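PDB 1W7C: lysyl oxidase from Pichia pastoris, which catalyses the oxidative deamination of primary amines, including lysine side chains, to aldehydes, using copper and a topaquinone cofactor built from one of its own tyrosines. Local coordinates for the copper (II) ion site and the interface of chains A and B. Numbering follows the deposited sequence. Chains: chain A/B, Lysyl oxidase.

Contact 1: the copper (II) ion site. Residues chain A 440, 486, 488, 490, 654, 660. With CU (copper (II) ion), chain C.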
loop_
_atom_site.group_PDB
_atom_site.type_symbol
_atom_site.label_atom_id
_atom_site.label_comp_id
_atom_site.label_asym_id
_atom_site.label_seq_id
_atom_site.Cartn_x
_atom_site.Cartn_y
_atom_site.Cartn_z
ATOM N N TYR A 440 -17.213 -4.501 4.503
ATOM C CA TYR A 440 -16.362 -3.854 3.510
ATOM C C TYR A 440 -16.225 -2.382 3.846
ATOM O O TYR A 440 -17.209 -1.671 4.029
ATOM C CB TYR A 440 -16.959 -3.983 2.117
ATOM C CG TYR A 440 -16.984 -5.396 1.633
ATOM C CD1 TYR A 440 -15.826 -5.991 1.172
ATOM C CD2 TYR A 440 -18.162 -6.145 1.619
ATOM C CE1 TYR A 440 -15.815 -7.311 0.704
ATOM C CE2 TYR A 440 -18.163 -7.479 1.141
ATOM C CZ TYR A 440 -16.983 -8.050 0.682
ATOM O OH TYR A 440 -16.965 -9.347 0.241
ATOM N N SER A 486 -12.296 -21.895 3.425
ATOM C CA SER A 486 -12.539 -21.995 1.995
ATOM C C SER A 486 -11.908 -20.857 1.167
ATOM O O SER A 486 -12.103 -19.691 1.399
ATOM C CB SER A 486 -14.042 -22.045 1.714
ATOM O OG SER A 486 -14.579 -23.311 2.048
ATOM N N HIS A 488 -11.287 -18.187 -1.703
ATOM C CA HIS A 488 -12.163 -17.368 -2.528
ATOM C C HIS A 488 -11.446 -16.139 -3.026
ATOM O O HIS A 488 -10.446 -15.699 -2.453
ATOM C CB HIS A 488 -13.442 -16.991 -1.784
ATOM C CG HIS A 488 -13.180 -16.262 -0.499
ATOM N ND1 HIS A 488 -12.757 -16.912 0.645
ATOM C CD2 HIS A 488 -13.239 -14.937 -0.173
ATOM C CE1 HIS A 488 -12.569 -16.022 1.612
ATOM N NE2 HIS A 488 -12.862 -14.817 1.147
ATOM N N HIS A 490 -12.131 -12.132 -3.831
ATOM C CA HIS A 490 -12.889 -10.884 -3.806
ATOM C C HIS A 490 -12.406 -10.068 -5.006
ATOM O O HIS A 490 -11.197 -9.898 -5.161
ATOM C CB HIS A 490 -12.582 -10.074 -2.564
ATOM C CG HIS A 490 -12.956 -10.742 -1.283
ATOM N ND1 HIS A 490 -14.202 -10.616 -0.712
ATOM C CD2 HIS A 490 -12.203 -11.453 -0.403
ATOM C CE1 HIS A 490 -14.214 -11.252 0.446
ATOM N NE2 HIS A 490 -13.012 -11.780 0.651
ATOM N N HIS A 654 -8.161 -14.733 -1.150
ATOM C CA HIS A 654 -8.266 -14.929 0.295
ATOM C C HIS A 654 -8.265 -16.419 0.596
ATOM O O HIS A 654 -9.168 -17.145 0.222
ATOM C CB HIS A 654 -9.522 -14.269 0.815
ATOM C CG HIS A 654 -9.561 -14.099 2.288
ATOM N ND1 HIS A 654 -10.658 -13.567 2.932
ATOM C CD2 HIS A 654 -8.612 -14.258 3.247
ATOM C CE1 HIS A 654 -10.411 -13.477 4.233
ATOM N NE2 HIS A 654 -9.176 -13.896 4.449
ATOM N N ASP A 660 -7.676 -15.286 10.620
ATOM C CA ASP A 660 -9.040 -14.968 10.231
ATOM C C ASP A 660 -10.107 -15.478 11.226
ATOM O O ASP A 660 -11.286 -15.360 10.943
ATOM C CB ASP A 660 -9.308 -15.516 8.841
ATOM C CG ASP A 660 -8.439 -14.894 7.801
ATOM O OD1 ASP A 660 -8.821 -13.791 7.317
ATOM O OD2 ASP A 660 -7.373 -15.425 7.459
HETATM CU CU CU C . -12.423 -13.074 2.083
HETATM O O HOH W 1 -14.064 -13.139 3.556
#
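The three-histidine copper site of the copper/topaquinone oxidases, which in this family serves to form the topaquinone from a tyrosine, here A:Tyr438, and lies beside the quinone in the active site, is built from the HxH pair A:His488 and A:His490 at the start of strand 488-498 and from A:His654 at the end of strand 642-654. A:His488 and A:His490 both bind through the far ring nitrogen, NE2, whereas A:His654 uses the near one, with ND1 2.0 Å from CU. Water 1 adds a longer bond, its oxygen 2.2 Å from CU. The ligands seen form an irregular shell, to which further, unseen ligands may belong: the angle A:His490 NE2-CU-A:His654 ND1 opens to 135°, well beyond the others.

Different first torsions swing the rings onto the metal. A:His488 places CG in the crowded position between backbone N and carbonyl carbon (chi1 57°), while A:His654 has CG anti to the backbone N (chi1 -165°), and its CB lies over one face of the A:His488 ring. Second-shell acceptors hold the rings of A:His488 and A:His654. A:His488 ND1 donates in its ring plane to the backbone carbonyl A:Ser486 O, 3.0 Å away and nearly straight at the hydrogen. A:His654 NE2 donates to A:Asp660 OD1, 2.9 Å away, which probably makes this imidazole more electron-rich; the bond lies in the imidazole plane but reaches OD1 from above the carboxylate plane.

Contact 2: the interface of chains A and B. Residues chain A 343-345, 474-475, 487-489, 584-585, 653; chain B 512-514, 529-532.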
loop_
_atom_site.group_PDB
_atom_site.type_symbol
_atom_site.label_atom_id
_atom_site.label_comp_id
_atom_site.label_asym_id
_atom_site.label_seq_id
_atom_site.Cartn_x
_atom_site.Cartn_y
_atom_site.Cartn_z
ATOM N N GLU A 343 -16.140 -15.176 -5.061
ATOM C CA GLU A 343 -16.235 -16.390 -5.819
ATOM C C GLU A 343 -15.401 -17.483 -5.140
ATOM O O GLU A 343 -14.175 -17.353 -5.042
ATOM C CB GLU A 343 -15.710 -16.154 -7.238
ATOM C CG GLU A 343 -15.801 -17.379 -8.142
ATOM C CD GLU A 343 -15.118 -17.213 -9.475
ATOM O OE1 GLU A 343 -15.362 -18.078 -10.338
ATOM O OE2 GLU A 343 -14.281 -16.292 -9.619
ATOM N N TYR A 344 -16.064 -18.535 -4.692
ATOM C CA TYR A 344 -15.446 -19.588 -3.869
ATOM C C TYR A 344 -15.049 -20.786 -4.688
ATOM O O TYR A 344 -15.731 -21.116 -5.673
ATOM C CB TYR A 344 -16.404 -20.008 -2.725
ATOM C CG TYR A 344 -16.563 -18.929 -1.689
ATOM C CD1 TYR A 344 -17.275 -17.770 -1.964
ATOM C CD2 TYR A 344 -15.966 -19.024 -0.417
ATOM C CE1 TYR A 344 -17.379 -16.760 -1.051
ATOM C CE2 TYR A 344 -16.062 -17.997 0.487
ATOM C CZ TYR A 344 -16.765 -16.874 0.159
ATOM O OH TYR A 344 -16.844 -15.868 1.081
ATOM N N GLY A 345 -13.944 -21.421 -4.285
ATOM C CA GLY A 345 -13.554 -22.721 -4.808
ATOM C C GLY A 345 -13.619 -23.748 -3.701
ATOM O O GLY A 345 -13.171 -23.476 -2.597
ATOM N N PRO A 474 -7.259 -29.489 -1.171
ATOM C CA PRO A 474 -6.934 -28.614 -2.305
ATOM C C PRO A 474 -7.619 -27.251 -2.269
ATOM O O PRO A 474 -7.319 -26.447 -3.142
ATOM C CB PRO A 474 -7.378 -29.419 -3.530
ATOM C CG PRO A 474 -7.395 -30.842 -3.050
ATOM C CD PRO A 474 -7.871 -30.744 -1.622
ATOM N N TYR A 475 -8.562 -27.051 -1.358
ATOM C CA TYR A 475 -9.430 -25.898 -1.438
ATOM C C TYR A 475 -9.452 -25.040 -0.184
ATOM O O TYR A 475 -10.245 -24.107 -0.104
ATOM C CB TYR A 475 -10.870 -26.325 -1.752
ATOM C CG TYR A 475 -11.006 -27.115 -3.012
ATOM C CD1 TYR A 475 -11.084 -26.483 -4.247
ATOM C CD2 TYR A 475 -11.071 -28.517 -3.004
ATOM C CE1 TYR A 475 -11.190 -27.193 -5.407
ATOM C CE2 TYR A 475 -11.207 -29.245 -4.170
ATOM C CZ TYR A 475 -11.255 -28.580 -5.389
ATOM O OH TYR A 475 -11.371 -29.291 -6.566
ATOM N N PHE A 487 -11.230 -21.235 0.135
ATOM C CA PHE A 487 -10.542 -20.307 -0.731
ATOM C C PHE A 487 -11.473 -19.504 -1.640
ATOM O O PHE A 487 -12.383 -20.073 -2.257
ATOM C CB PHE A 487 -9.663 -21.236 -1.550
ATOM C CG PHE A 487 -8.730 -20.604 -2.544
ATOM C CD1 PHE A 487 -8.314 -21.355 -3.654
ATOM C CD2 PHE A 487 -8.143 -19.387 -2.340
ATOM C CE1 PHE A 487 -7.406 -20.844 -4.556
ATOM C CE2 PHE A 487 -7.225 -18.879 -3.267
ATOM C CZ PHE A 487 -6.878 -19.597 -4.359
ATOM N N HIS A 488 -11.287 -18.187 -1.703
ATOM C CA HIS A 488 -12.163 -17.368 -2.528
ATOM C C HIS A 488 -11.446 -16.139 -3.026
ATOM O O HIS A 488 -10.446 -15.699 -2.453
ATOM C CB HIS A 488 -13.442 -16.991 -1.784
ATOM C CG HIS A 488 -13.180 -16.262 -0.499
ATOM N ND1 HIS A 488 -12.757 -16.912 0.645
ATOM C CD2 HIS A 488 -13.239 -14.937 -0.173
ATOM C CE1 HIS A 488 -12.569 -16.022 1.612
ATOM N NE2 HIS A 488 -12.862 -14.817 1.147
ATOM N N ASP A 489 -11.954 -15.600 -4.135
ATOM C CA ASP A 489 -11.547 -14.316 -4.646
ATOM C C ASP A 489 -12.592 -13.266 -4.328
ATOM O O ASP A 489 -13.786 -13.490 -4.522
ATOM C CB ASP A 489 -11.400 -14.348 -6.172
ATOM C CG ASP A 489 -10.106 -14.960 -6.642
ATOM O OD1 ASP A 489 -9.138 -15.047 -5.841
ATOM O OD2 ASP A 489 -10.009 -15.381 -7.803
ATOM N N ILE A 584 -8.915 -15.710 -10.513
ATOM C CA ILE A 584 -8.162 -16.926 -10.880
ATOM C C ILE A 584 -8.964 -17.802 -11.824
ATOM O O ILE A 584 -8.468 -18.212 -12.870
ATOM C CB ILE A 584 -7.745 -17.692 -9.622
ATOM C CG1 ILE A 584 -6.820 -16.830 -8.773
ATOM C CG2 ILE A 584 -7.077 -19.024 -10.018
ATOM C CD1 ILE A 584 -6.570 -17.347 -7.364
ATOM N N VAL A 585 -10.194 -18.114 -11.453
ATOM C CA VAL A 585 -11.065 -18.968 -12.288
ATOM C C VAL A 585 -11.401 -18.250 -13.611
ATOM O O VAL A 585 -11.595 -17.018 -13.600
ATOM C CB VAL A 585 -12.341 -19.303 -11.492
ATOM C CG1 VAL A 585 -13.379 -20.020 -12.374
ATOM C CG2 VAL A 585 -11.985 -20.104 -10.242
ATOM N N HIS A 653 -7.018 -12.515 -3.270
ATOM C CA HIS A 653 -7.123 -13.965 -3.203
ATOM C C HIS A 653 -7.041 -14.361 -1.735
ATOM O O HIS A 653 -5.965 -14.313 -1.125
ATOM C CB HIS A 653 -5.973 -14.634 -3.939
ATOM C CG HIS A 653 -5.771 -14.166 -5.345
ATOM N ND1 HIS A 653 -6.795 -14.089 -6.265
ATOM C CD2 HIS A 653 -4.663 -13.714 -5.970
ATOM C CE1 HIS A 653 -6.303 -13.645 -7.410
ATOM N NE2 HIS A 653 -5.016 -13.383 -7.248
ATOM N N MET B 512 -1.475 -20.888 -6.182
ATOM C CA MET B 512 -2.891 -20.829 -6.532
ATOM C C MET B 512 -3.036 -20.958 -8.014
ATOM O O MET B 512 -2.374 -20.264 -8.757
ATOM C CB MET B 512 -3.448 -19.478 -6.089
ATOM C CG MET B 512 -3.346 -19.195 -4.600
ATOM S SD MET B 512 -3.702 -17.484 -4.243
ATOM C CE MET B 512 -3.539 -17.521 -2.469
ATOM N N LYS B 513 -3.963 -21.796 -8.451
ATOM C CA LYS B 513 -4.149 -22.005 -9.886
ATOM C C LYS B 513 -5.574 -22.367 -10.199
ATOM O O LYS B 513 -6.272 -22.889 -9.360
ATOM C CB LYS B 513 -3.264 -23.148 -10.370
ATOM C CG LYS B 513 -3.494 -24.369 -9.586
ATOM N N ASP B 514 -6.011 -22.060 -11.412
ATOM C CA ASP B 514 -7.268 -22.604 -11.891
ATOM C C ASP B 514 -7.036 -24.001 -12.439
ATOM O O ASP B 514 -5.973 -24.306 -13.008
ATOM C CB ASP B 514 -8.004 -21.714 -12.900
ATOM C CG ASP B 514 -7.425 -21.760 -14.245
ATOM O OD1 ASP B 514 -7.960 -22.508 -15.111
ATOM O OD2 ASP B 514 -6.419 -21.098 -14.555
ATOM N N THR B 529 -12.409 -24.638 -11.565
ATOM C CA THR B 529 -12.347 -24.113 -10.221
ATOM C C THR B 529 -10.936 -23.660 -9.918
ATOM O O THR B 529 -10.137 -23.474 -10.838
ATOM C CB THR B 529 -12.933 -25.124 -9.226
ATOM O OG1 THR B 529 -13.048 -24.541 -7.915
ATOM C CG2 THR B 529 -12.079 -26.396 -9.139
ATOM N N LYS B 530 -10.630 -23.440 -8.645
ATOM C CA LYS B 530 -9.299 -23.045 -8.255
ATOM C C LYS B 530 -8.872 -23.836 -7.033
ATOM O O LYS B 530 -9.688 -24.191 -6.189
ATOM C CB LYS B 530 -9.225 -21.524 -7.985
ATOM C CG LYS B 530 -10.224 -21.004 -6.964
ATOM C CD LYS B 530 -10.065 -19.515 -6.738
ATOM C CE LYS B 530 -11.182 -18.893 -5.984
ATOM N NZ LYS B 530 -12.426 -18.755 -6.804
ATOM N N GLN B 531 -7.574 -24.107 -6.958
ATOM C CA GLN B 531 -6.970 -24.851 -5.872
ATOM C C GLN B 531 -5.695 -24.177 -5.378
ATOM O O GLN B 531 -5.072 -23.369 -6.083
ATOM C CB GLN B 531 -6.620 -26.261 -6.312
ATOM C CG GLN B 531 -7.824 -27.103 -6.684
ATOM C CD GLN B 531 -7.453 -28.505 -7.118
ATOM O OE1 GLN B 531 -6.258 -28.833 -7.303
ATOM N NE2 GLN B 531 -8.473 -29.335 -7.320
ATOM N N ILE B 532 -5.293 -24.601 -4.191
ATOM C CA ILE B 532 -3.967 -24.367 -3.632
ATOM C C ILE B 532 -3.115 -25.644 -3.641
ATOM O O ILE B 532 -3.642 -26.740 -3.548
ATOM C CB ILE B 532 -4.082 -23.815 -2.195
ATOM C CG1 ILE B 532 -4.988 -24.702 -1.288
ATOM C CG2 ILE B 532 -4.633 -22.393 -2.262
ATOM C CD1 ILE B 532 -4.697 -24.612 0.202
HETATM O O HOH W 2 -11.754 -17.038 -8.957
HETATM O O HOH W 3 -13.864 -21.087 -7.649
#
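B:Lys530 starts from the crowded first torsion, with CG between backbone N and carbonyl carbon (chi1 55°), runs straight through its middle and bends at the last bond (chi4 -74°), so that CE passes the backbone of copper ligand A:His488 and NZ turns to A:Glu343. This is part of the two-fold subunit interface of a copper/topaquinone amine oxidase. The side-chain nitrogen NZ donates to the backbone carbonyl of A:Glu343, 2.9 Å from NZ to O, from above the carbonyl plane. Water 2, 2.8 Å from B:Lys530 NZ, links it to A:Glu343 OE2, A:Asp489 OD2 and A:Val585 N; water 3 leads to A:Tyr344 O. The two carboxylates would probably favour a charged lysine without touching it.

A:Phe487, with CG anti to its backbone N (chi1 -177°), is sandwiched: B:Lys530 CD lies over one face, 3.7 Å from CE1, and B:Ile532 CG2 over the other, both toward the rim. The extended B:Met512 crosses obliquely at the ring tip, its CG 3.6 Å from A:Phe487 CZ. A:Asp489 takes hydrogen bonds from A:His653 ND1, 2.6 Å from OD1, and from A:Ile584 N on OD2. Farther along strand 526-536, B:Ile532 N donates to A:Pro474 O. The B:Gln531 amide stands perpendicular to the A:Tyr475 ring, and its NE2 donates to the phenol OH at 3.0 Å, the acceptor lying close to the amide plane.

Contact 3: the interface of chains A and B. Residues chain A 510, 532, 554, 678-679; chain B 473, 476-477, 655.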
loop_
_atom_site.group_PDB
_atom_site.type_symbol
_atom_site.label_atom_id
_atom_site.label_comp_id
_atom_site.label_asym_id
_atom_site.label_seq_id
_atom_site.Cartn_x
_atom_site.Cartn_y
_atom_site.Cartn_z
ATOM N N TYR A 510 3.970 4.255 -20.765
ATOM C CA TYR A 510 5.424 4.289 -20.897
ATOM C C TYR A 510 5.963 2.924 -20.495
ATOM O O TYR A 510 5.907 2.573 -19.305
ATOM C CB TYR A 510 6.042 5.391 -20.038
ATOM C CG TYR A 510 5.885 6.777 -20.643
ATOM C CD1 TYR A 510 4.756 7.526 -20.439
ATOM C CD2 TYR A 510 6.848 7.297 -21.480
ATOM C CE1 TYR A 510 4.607 8.772 -21.002
ATOM C CE2 TYR A 510 6.692 8.535 -22.065
ATOM C CZ TYR A 510 5.570 9.273 -21.818
ATOM O OH TYR A 510 5.401 10.520 -22.395
ATOM N N ILE A 532 12.660 4.044 -21.775
ATOM C CA ILE A 532 11.212 4.152 -21.903
ATOM C C ILE A 532 10.779 4.259 -23.372
ATOM O O ILE A 532 11.514 4.775 -24.197
ATOM C CB ILE A 532 10.693 5.368 -21.106
ATOM C CG1 ILE A 532 11.446 6.683 -21.472
ATOM C CG2 ILE A 532 10.840 5.072 -19.615
ATOM C CD1 ILE A 532 10.663 7.964 -21.230
ATOM N N ILE A 554 4.140 2.546 -16.909
ATOM C CA ILE A 554 3.286 3.603 -16.315
ATOM C C ILE A 554 2.109 3.822 -17.247
ATOM O O ILE A 554 2.306 4.086 -18.430
ATOM C CB ILE A 554 4.093 4.939 -16.153
ATOM C CG1 ILE A 554 5.197 4.757 -15.095
ATOM C CG2 ILE A 554 3.179 6.139 -15.855
ATOM C CD1 ILE A 554 6.200 5.919 -15.038
ATOM N N PHE A 678 0.409 13.669 -13.703
ATOM C CA PHE A 678 1.601 13.323 -14.454
ATOM C C PHE A 678 1.716 14.285 -15.615
ATOM O O PHE A 678 0.999 14.182 -16.590
ATOM C CB PHE A 678 1.462 11.883 -14.913
ATOM C CG PHE A 678 2.692 11.288 -15.532
ATOM C CD1 PHE A 678 3.484 10.430 -14.793
ATOM C CD2 PHE A 678 3.076 11.572 -16.844
ATOM C CE1 PHE A 678 4.617 9.882 -15.329
ATOM C CE2 PHE A 678 4.234 10.985 -17.394
ATOM C CZ PHE A 678 4.986 10.143 -16.619
ATOM N N ASN A 679 2.574 15.285 -15.447
ATOM C CA ASN A 679 2.654 16.387 -16.410
ATOM C C ASN A 679 1.354 17.174 -16.560
ATOM O O ASN A 679 1.144 17.867 -17.534
ATOM C CB ASN A 679 3.182 15.873 -17.765
ATOM C CG ASN A 679 4.575 15.351 -17.657
ATOM O OD1 ASN A 679 5.380 15.822 -16.851
ATOM N ND2 ASN A 679 4.890 14.391 -18.506
ATOM N N ALA B 473 15.419 11.521 -25.321
ATOM C CA ALA B 473 14.044 11.060 -25.172
ATOM C C ALA B 473 13.858 9.601 -24.734
ATOM O O ALA B 473 12.893 9.313 -24.049
ATOM C CB ALA B 473 13.251 11.334 -26.443
ATOM N N GLY B 476 14.183 9.705 -20.507
ATOM C CA GLY B 476 13.562 10.641 -19.581
ATOM C C GLY B 476 12.620 11.562 -20.309
ATOM O O GLY B 476 12.668 11.648 -21.551
ATOM N N LEU B 477 11.763 12.221 -19.533
ATOM C CA LEU B 477 10.840 13.213 -20.030
ATOM C C LEU B 477 11.456 14.601 -19.922
ATOM O O LEU B 477 12.217 14.869 -19.019
ATOM C CB LEU B 477 9.532 13.154 -19.217
ATOM C CG LEU B 477 8.815 11.789 -19.227
ATOM C CD1 LEU B 477 7.659 11.799 -18.323
ATOM C CD2 LEU B 477 8.410 11.417 -20.642
ATOM N N LEU B 655 10.535 7.594 -12.992
ATOM C CA LEU B 655 10.560 8.356 -14.240
ATOM C C LEU B 655 9.972 9.731 -13.877
ATOM O O LEU B 655 8.739 9.956 -13.959
ATOM C CB LEU B 655 9.707 7.667 -15.302
ATOM C CG LEU B 655 9.760 8.370 -16.664
ATOM C CD1 LEU B 655 11.136 8.227 -17.315
ATOM C CD2 LEU B 655 8.673 7.874 -17.621
#
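A largely apolar patch of the two-fold dimer interface, contact 3 joins the subunits by hydrophobic packing, with no nitrogen or oxygen within bonding reach across it. Two leucines of chain B carry it. B:Leu477, its CG beside the backbone N (chi1 -58°), divides its branches between two aromatic rings. CD1 meets the outer rim of A:Phe678, 3.6 Å from CZ, the two side chains crossing at about a right angle. CD2 instead meets A:Tyr510 tip to tip, 3.6 Å from CE2 and equally near the phenol oxygen.

B:Leu655 turns CG anti to its own N (chi1 -176°) and faces A:Ile532 tip to tip, CD1 lying 3.9 Å from A:Ile532 CG2. The crowded chi1 of A:Ile532 (52°) sends CG1 and CD1 toward the backbone of B:Ala473, with CD1 3.8 Å from its carbonyl O. An alanine here would remove CG1, CG2 and CD1 and would probably loosen the packing against B:Leu655 and B:Ala473. Obliquely across B:Leu655, A:Ile554 CD1 touches its CB at 3.9 Å. Chain A supplies strands 504-518, 526-536, 553-559 and 670-678, while B:Leu477 follows the short 3-10 helix 473-475 and B:Leu655 directly follows strand 642-654.

Contacts 1 and 2 adjoin, their C-alpha centres about 11 Å apart, and they share A:His488; contact 3 lies about 37 Å from either. Strand 488-498 supplies copper ligands to contact 1 and A:Asp489 to contact 2, so the dimer partner packs against the strand that carries copper ligands. Strand 642-654 likewise serves both, through A:His654 and A:His653. Contacts 2 and 3 use the same elements in opposite roles: residue 532 and the 3-10 helix 473-475 appear in each with the chains exchanged. The two-fold repeats all of this, so dimer assembly may help shape both copper sites.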